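Local coordinates for protein putative sulfatase yidJ (Bacteroides fragilis, PDB 2QZU) that probably acts as an arylsulfatase, a metal-dependent hydrolase of sulfate esters, at residues 410-423 / 426-440. Numbering follows the deposited sequence.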
loop_
_atom_site.group_PDB
_atom_site.type_symbol
_atom_site.label_atom_id
_atom_site.label_comp_id
_atom_site.label_asym_id
_atom_site.label_seq_id
_atom_site.Cartn_x
_atom_site.Cartn_y
_atom_site.Cartn_z
ATOM N N ALA A 410 -5.844 19.415 -28.079
ATOM C CA ALA A 410 -5.503 18.999 -29.436
ATOM C C ALA A 410 -4.809 17.641 -29.443
ATOM O O ALA A 410 -4.443 17.123 -30.500
ATOM C CB ALA A 410 -4.608 20.046 -30.106
ATOM N N THR A 411 -4.621 17.070 -28.259
ATOM C CA THR A 411 -3.975 15.766 -28.132
ATOM C C THR A 411 -4.913 14.817 -27.407
ATOM O O THR A 411 -5.540 15.194 -26.422
ATOM C CB THR A 411 -2.651 15.870 -27.343
ATOM O OG1 THR A 411 -1.713 16.650 -28.095
ATOM C CG2 THR A 411 -2.056 14.484 -27.092
ATOM N N GLY A 412 -5.012 13.589 -27.904
ATOM C CA GLY A 412 -5.882 12.622 -27.267
ATOM C C GLY A 412 -6.508 11.635 -28.233
ATOM O O GLY A 412 -6.085 11.513 -29.382
ATOM N N TYR A 413 -7.522 10.929 -27.747
ATOM C CA TYR A 413 -8.238 9.933 -28.534
ATOM C C TYR A 413 -9.705 10.283 -28.689
ATOM O O TYR A 413 -10.305 10.895 -27.808
ATOM C CB TYR A 413 -8.227 8.572 -27.833
ATOM C CG TYR A 413 -6.945 7.787 -27.855
ATOM C CD1 TYR A 413 -6.580 7.038 -28.977
ATOM C CD2 TYR A 413 -6.128 7.731 -26.728
ATOM C CE1 TYR A 413 -5.431 6.245 -28.966
ATOM C CE2 TYR A 413 -4.980 6.948 -26.709
ATOM C CZ TYR A 413 -4.638 6.206 -27.830
ATOM O OH TYR A 413 -3.499 5.430 -27.809
ATOM N N ARG A 414 -10.277 9.864 -29.810
ATOM C CA ARG A 414 -11.712 9.994 -30.045
ATOM C C ARG A 414 -12.049 8.696 -30.763
ATOM O O ARG A 414 -11.284 8.230 -31.610
ATOM C CB ARG A 414 -12.066 11.198 -30.920
ATOM C CG ARG A 414 -11.836 12.534 -30.242
ATOM C CD ARG A 414 -12.718 12.744 -29.007
ATOM N NE ARG A 414 -12.590 14.119 -28.532
ATOM C CZ ARG A 414 -11.508 14.612 -27.935
ATOM N NH1 ARG A 414 -10.453 13.838 -27.717
ATOM N NH2 ARG A 414 -11.464 15.895 -27.597
ATOM N N GLY A 415 -13.172 8.089 -30.408
ATOM C CA GLY A 415 -13.523 6.843 -31.058
ATOM C C GLY A 415 -14.998 6.531 -31.022
ATOM O O GLY A 415 -15.808 7.322 -30.542
ATOM N N LEU A 416 -15.336 5.359 -31.543
ATOM C CA LEU A 416 -16.709 4.891 -31.587
ATOM C C LEU A 416 -16.745 3.402 -31.264
ATOM O O LEU A 416 -15.815 2.667 -31.591
ATOM C CB LEU A 416 -17.298 5.112 -32.983
ATOM C CG LEU A 416 -17.433 6.534 -33.526
ATOM C CD1 LEU A 416 -17.826 6.467 -35.000
ATOM C CD2 LEU A 416 -18.467 7.305 -32.723
ATOM N N ARG A 417 -17.815 2.967 -30.611
ATOM C CA ARG A 417 -17.988 1.558 -30.279
ATOM C C ARG A 417 -19.332 1.125 -30.843
ATOM O O ARG A 417 -20.376 1.612 -30.407
ATOM C CB ARG A 417 -17.971 1.338 -28.755
ATOM C CG ARG A 417 -18.113 -0.141 -28.332
ATOM C CD ARG A 417 -18.082 -0.295 -26.808
ATOM N NE ARG A 417 -18.160 -1.689 -26.364
ATOM C CZ ARG A 417 -19.253 -2.446 -26.433
ATOM N NH1 ARG A 417 -20.378 -1.955 -26.929
ATOM N NH2 ARG A 417 -19.222 -3.699 -25.993
ATOM N N THR A 418 -19.311 0.244 -31.838
ATOM C CA THR A 418 -20.556 -0.254 -32.409
ATOM C C THR A 418 -20.771 -1.626 -31.780
ATOM O O THR A 418 -19.918 -2.100 -31.024
ATOM C CB THR A 418 -20.479 -0.422 -33.942
ATOM O OG1 THR A 418 -19.777 -1.630 -34.258
ATOM C CG2 THR A 418 -19.762 0.762 -34.575
ATOM N N ASP A 419 -21.893 -2.267 -32.089
ATOM C CA ASP A 419 -22.167 -3.580 -31.522
ATOM C C ASP A 419 -21.153 -4.633 -31.958
ATOM O O ASP A 419 -21.157 -5.747 -31.439
ATOM C CB ASP A 419 -23.583 -4.050 -31.882
ATOM C CG ASP A 419 -23.861 -3.991 -33.371
ATOM O OD1 ASP A 419 -22.927 -4.212 -34.171
ATOM O OD2 ASP A 419 -25.026 -3.735 -33.739
ATOM N N ARG A 420 -20.280 -4.281 -32.898
ATOM C CA ARG A 420 -19.274 -5.225 -33.380
ATOM C C ARG A 420 -17.844 -4.692 -33.371
ATOM O O ARG A 420 -16.906 -5.428 -33.051
ATOM C CB ARG A 420 -19.612 -5.678 -34.804
ATOM C CG ARG A 420 -18.556 -6.596 -35.411
ATOM C CD ARG A 420 -18.894 -7.002 -36.837
ATOM N NE ARG A 420 -17.893 -7.918 -37.378
ATOM C CZ ARG A 420 -17.891 -8.379 -38.625
ATOM N NH1 ARG A 420 -18.839 -8.011 -39.477
ATOM N NH2 ARG A 420 -16.937 -9.209 -39.022
ATOM N N TYR A 421 -17.682 -3.418 -33.718
ATOM C CA TYR A 421 -16.359 -2.800 -33.794
ATOM C C TYR A 421 -16.051 -1.719 -32.762
ATOM O O TYR A 421 -16.941 -1.033 -32.270
ATOM C CB TYR A 421 -16.173 -2.149 -35.171
ATOM C CG TYR A 421 -16.256 -3.082 -36.358
ATOM C CD1 TYR A 421 -15.175 -3.886 -36.713
ATOM C CD2 TYR A 421 -17.417 -3.154 -37.130
ATOM C CE1 TYR A 421 -15.244 -4.741 -37.815
ATOM C CE2 TYR A 421 -17.497 -4.005 -38.232
ATOM C CZ TYR A 421 -16.408 -4.793 -38.565
ATOM O OH TYR A 421 -16.483 -5.638 -39.651
ATOM N N THR A 422 -14.767 -1.580 -32.444
ATOM C CA THR A 422 -14.306 -0.513 -31.566
ATOM C C THR A 422 -13.274 0.197 -32.436
ATOM O O THR A 422 -12.273 -0.399 -32.838
ATOM C CB THR A 422 -13.641 -1.035 -30.279
ATOM O OG1 THR A 422 -14.626 -1.681 -29.464
ATOM C CG2 THR A 422 -13.034 0.125 -29.486
ATOM N N TYR A 423 -13.547 1.459 -32.753
ATOM C CA TYR A 423 -12.671 2.264 -33.600
ATOM C C TYR A 423 -12.187 3.480 -32.831
ATOM O O TYR A 423 -12.951 4.098 -32.093
ATOM C CB TYR A 423 -13.440 2.724 -34.844
ATOM C CG TYR A 423 -12.673 3.652 -35.762
ATOM C CD1 TYR A 423 -11.676 3.164 -36.605
ATOM C CD2 TYR A 423 -12.949 5.020 -35.788
ATOM C CE1 TYR A 423 -10.973 4.016 -37.454
ATOM C CE2 TYR A 423 -12.251 5.880 -36.635
ATOM C CZ TYR A 423 -11.265 5.368 -37.464
ATOM O OH TYR A 423 -10.568 6.208 -38.298
ATOM N N HIS A 426 -6.014 8.601 -32.764
ATOM C CA HIS A 426 -5.260 9.403 -31.822
ATOM C C HIS A 426 -4.687 10.600 -32.553
ATOM O O HIS A 426 -4.344 10.514 -33.731
ATOM C CB HIS A 426 -4.125 8.595 -31.188
ATOM C CG HIS A 426 -3.329 9.372 -30.188
ATOM N ND1 HIS A 426 -2.242 10.148 -30.537
ATOM C CD2 HIS A 426 -3.494 9.540 -28.854
ATOM C CE1 HIS A 426 -1.775 10.758 -29.464
ATOM N NE2 HIS A 426 -2.516 10.406 -28.429
ATOM N N ALA A 427 -4.604 11.723 -31.852
ATOM C CA ALA A 427 -4.058 12.932 -32.440
ATOM C C ALA A 427 -3.083 13.564 -31.466
ATOM O O ALA A 427 -3.241 13.463 -30.249
ATOM C CB ALA A 427 -5.177 13.921 -32.762
ATOM N N THR A 428 -2.063 14.202 -32.021
ATOM C CA THR A 428 -1.064 14.899 -31.226
ATOM C C THR A 428 -1.004 16.287 -31.848
ATOM O O THR A 428 -0.697 16.429 -33.033
ATOM C CB THR A 428 0.319 14.220 -31.318
ATOM O OG1 THR A 428 0.243 12.897 -30.770
ATOM C CG2 THR A 428 1.359 15.020 -30.541
ATOM N N ASP A 429 -1.332 17.300 -31.052
ATOM C CA ASP A 429 -1.344 18.684 -31.519
ATOM C C ASP A 429 -2.169 18.894 -32.791
ATOM O O ASP A 429 -1.763 19.628 -33.696
ATOM C CB ASP A 429 0.084 19.192 -31.731
ATOM C CG ASP A 429 0.849 19.332 -30.431
ATOM O OD1 ASP A 429 0.334 19.999 -29.510
ATOM O OD2 ASP A 429 1.966 18.781 -30.330
ATOM N N GLY A 430 -3.324 18.239 -32.853
ATOM C CA GLY A 430 -4.207 18.395 -33.998
ATOM C C GLY A 430 -3.937 17.556 -35.235
ATOM O O GLY A 430 -4.587 17.755 -36.265
ATOM N N LYS A 431 -3.002 16.617 -35.150
ATOM C CA LYS A 431 -2.679 15.765 -36.297
ATOM C C LYS A 431 -2.870 14.286 -35.953
ATOM O O LYS A 431 -2.276 13.791 -34.994
ATOM C CB LYS A 431 -1.236 16.030 -36.730
ATOM C CG LYS A 431 -0.977 17.500 -37.049
ATOM C CD LYS A 431 0.460 17.912 -36.754
ATOM C CE LYS A 431 1.426 17.380 -37.791
ATOM N NZ LYS A 431 1.169 17.990 -39.126
ATOM N N ILE A 432 -3.693 13.589 -36.736
ATOM C CA ILE A 432 -3.957 12.167 -36.491
ATOM C C ILE A 432 -2.643 11.390 -36.462
ATOM O O ILE A 432 -1.873 11.391 -37.427
ATOM C CB ILE A 432 -4.907 11.572 -37.546
ATOM C CG1 ILE A 432 -6.232 12.343 -37.545
ATOM C CG2 ILE A 432 -5.178 10.107 -37.232
ATOM C CD1 ILE A 432 -6.979 12.306 -36.215
ATOM N N ASP A 433 -2.433 10.720 -35.336
ATOM C CA ASP A 433 -1.221 9.979 -35.008
ATOM C C ASP A 433 -1.302 8.454 -35.096
ATOM O O ASP A 433 -0.287 7.782 -35.276
ATOM C CB ASP A 433 -0.845 10.346 -33.570
ATOM C CG ASP A 433 0.638 10.450 -33.357
ATOM O OD1 ASP A 433 1.387 9.591 -33.871
ATOM O OD2 ASP A 433 1.047 11.393 -32.650
ATOM N N ASN A 434 -2.501 7.906 -34.938
ATOM C CA ASN A 434 -2.667 6.459 -34.943
ATOM C C ASN A 434 -4.126 6.128 -35.226
ATOM O O ASN A 434 -5.014 6.927 -34.938
ATOM C CB ASN A 434 -2.267 5.913 -33.563
ATOM C CG ASN A 434 -2.000 4.415 -33.560
ATOM O OD1 ASN A 434 -1.805 3.814 -32.500
ATOM N ND2 ASN A 434 -1.979 3.808 -34.738
ATOM N N VAL A 435 -4.361 4.953 -35.803
ATOM C CA VAL A 435 -5.707 4.491 -36.106
ATOM C C VAL A 435 -5.826 3.071 -35.568
ATOM O O VAL A 435 -4.985 2.215 -35.846
ATOM C CB VAL A 435 -5.986 4.487 -37.631
ATOM C CG1 VAL A 435 -7.407 4.021 -37.897
ATOM C CG2 VAL A 435 -5.780 5.885 -38.200
ATOM N N ILE A 436 -6.871 2.828 -34.789
ATOM C CA ILE A 436 -7.082 1.522 -34.186
ATOM C C ILE A 436 -8.473 0.989 -34.505
ATOM O O ILE A 436 -9.460 1.717 -34.427
ATOM C CB ILE A 436 -6.903 1.614 -32.656
ATOM C CG1 ILE A 436 -5.498 2.140 -32.343
ATOM C CG2 ILE A 436 -7.125 0.253 -32.010
ATOM C CD1 ILE A 436 -5.326 2.646 -30.927
ATOM N N LEU A 437 -8.546 -0.286 -34.874
ATOM C CA LEU A 437 -9.820 -0.909 -35.192
ATOM C C LEU A 437 -9.818 -2.364 -34.750
ATOM O O LEU A 437 -8.927 -3.129 -35.109
ATOM C CB LEU A 437 -10.104 -0.827 -36.696
ATOM C CG LEU A 437 -11.389 -1.507 -37.184
ATOM C CD1 LEU A 437 -12.597 -0.887 -36.495
ATOM C CD2 LEU A 437 -11.504 -1.363 -38.697
ATOM N N PHE A 438 -10.814 -2.734 -33.953
ATOM C CA PHE A 438 -10.945 -4.105 -33.477
ATOM C C PHE A 438 -12.301 -4.666 -33.880
ATOM O O PHE A 438 -13.325 -3.989 -33.754
ATOM C CB PHE A 438 -10.848 -4.181 -31.947
ATOM C CG PHE A 438 -9.508 -3.804 -31.393
ATOM C CD1 PHE A 438 -9.376 -2.685 -30.572
ATOM C CD2 PHE A 438 -8.385 -4.580 -31.659
ATOM C CE1 PHE A 438 -8.136 -2.348 -30.020
ATOM C CE2 PHE A 438 -7.146 -4.253 -31.117
ATOM C CZ PHE A 438 -7.021 -3.135 -30.295
ATOM N N ASP A 439 -12.297 -5.901 -34.370
ATOM C CA ASP A 439 -13.521 -6.598 -34.749
ATOM C C ASP A 439 -13.771 -7.499 -33.545
ATOM O O ASP A 439 -13.148 -8.551 -33.416
ATOM C CB ASP A 439 -13.283 -7.457 -35.995
ATOM C CG ASP A 439 -14.519 -8.236 -36.415
ATOM O OD1 ASP A 439 -15.356 -8.556 -35.542
ATOM O OD2 ASP A 439 -14.647 -8.544 -37.616
ATOM N N ARG A 440 -14.673 -7.088 -32.661
ATOM C CA ARG A 440 -14.943 -7.858 -31.450
ATOM C C ARG A 440 -15.637 -9.204 -31.656
ATOM O O ARG A 440 -15.671 -10.032 -30.745
ATOM C CB ARG A 440 -15.731 -7.005 -30.455
ATOM C CG ARG A 440 -15.028 -5.704 -30.079
ATOM C CD ARG A 440 -15.549 -5.163 -28.749
ATOM N NE ARG A 440 -17.001 -5.032 -28.743
ATOM C CZ ARG A 440 -17.679 -4.088 -29.393
ATOM N NH1 ARG A 440 -17.040 -3.170 -30.109
ATOM N NH2 ARG A 440 -19.002 -4.074 -29.337
HETATM O O HOH W 1 -21.586 -6.087 -28.650
#
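Arg440 reaches Arg417 and Thr418 because its chain bends at chi3 (-53°), whereas Arg420, extended from CG to NE, runs out to Asp439. The guanidinium of Arg440 lies flat on that of Arg417, centres 3.7 Å apart and planes 25° off parallel. Glu331, salt-bridged to Arg417 and in a long, weak ion pair with Arg440, probably balances the two charges. What fixes the Arg440 group is its edge: NH2 donates to Thr418 O at 2.8 Å, the acceptor in the guanidinium plane and the donor in the carbonyl plane. NH1 adds a weak bond to Thr422 OG1. Thr418 OG1 in turn accepts from the backbone N of Arg420 and of Tyr421, an ST turn and ST motif.

Arg420 grips Asp439 side-on. Its NE meets OD1 of Asp439 from above the carboxylate plane at 3.2 Å, while its NH2 meets OD2 on the syn side at 2.8 Å, closing a salt bridge with the guanidinium and carboxylate planes standing 64° apart.

At the far end His426 turns its ring edge to the face of Tyr413, a T-shaped pair with His426 CD2 3.5 Å above the plane over the ring centre. Gly412 N to Ala427 O and Ala427 N to Gly412 O both measure 2.9 Å. Asp429 N donates almost straight to Thr411 OG1 (3.1 Å), and a type I' turn from Thr428 to Lys431 reverses the chain.

Strand 421-428 is shared: it pairs with 412-417 through Gly412–Ala427 and with 431-439 through Tyr421–Asp439, Thr422–Phe438 and Tyr423–Leu437, making two consecutive hairpins of an antiparallel four-stranded meander, with helix 455-471 packed against it, as in the smaller C-terminal subdomain of sulfatases.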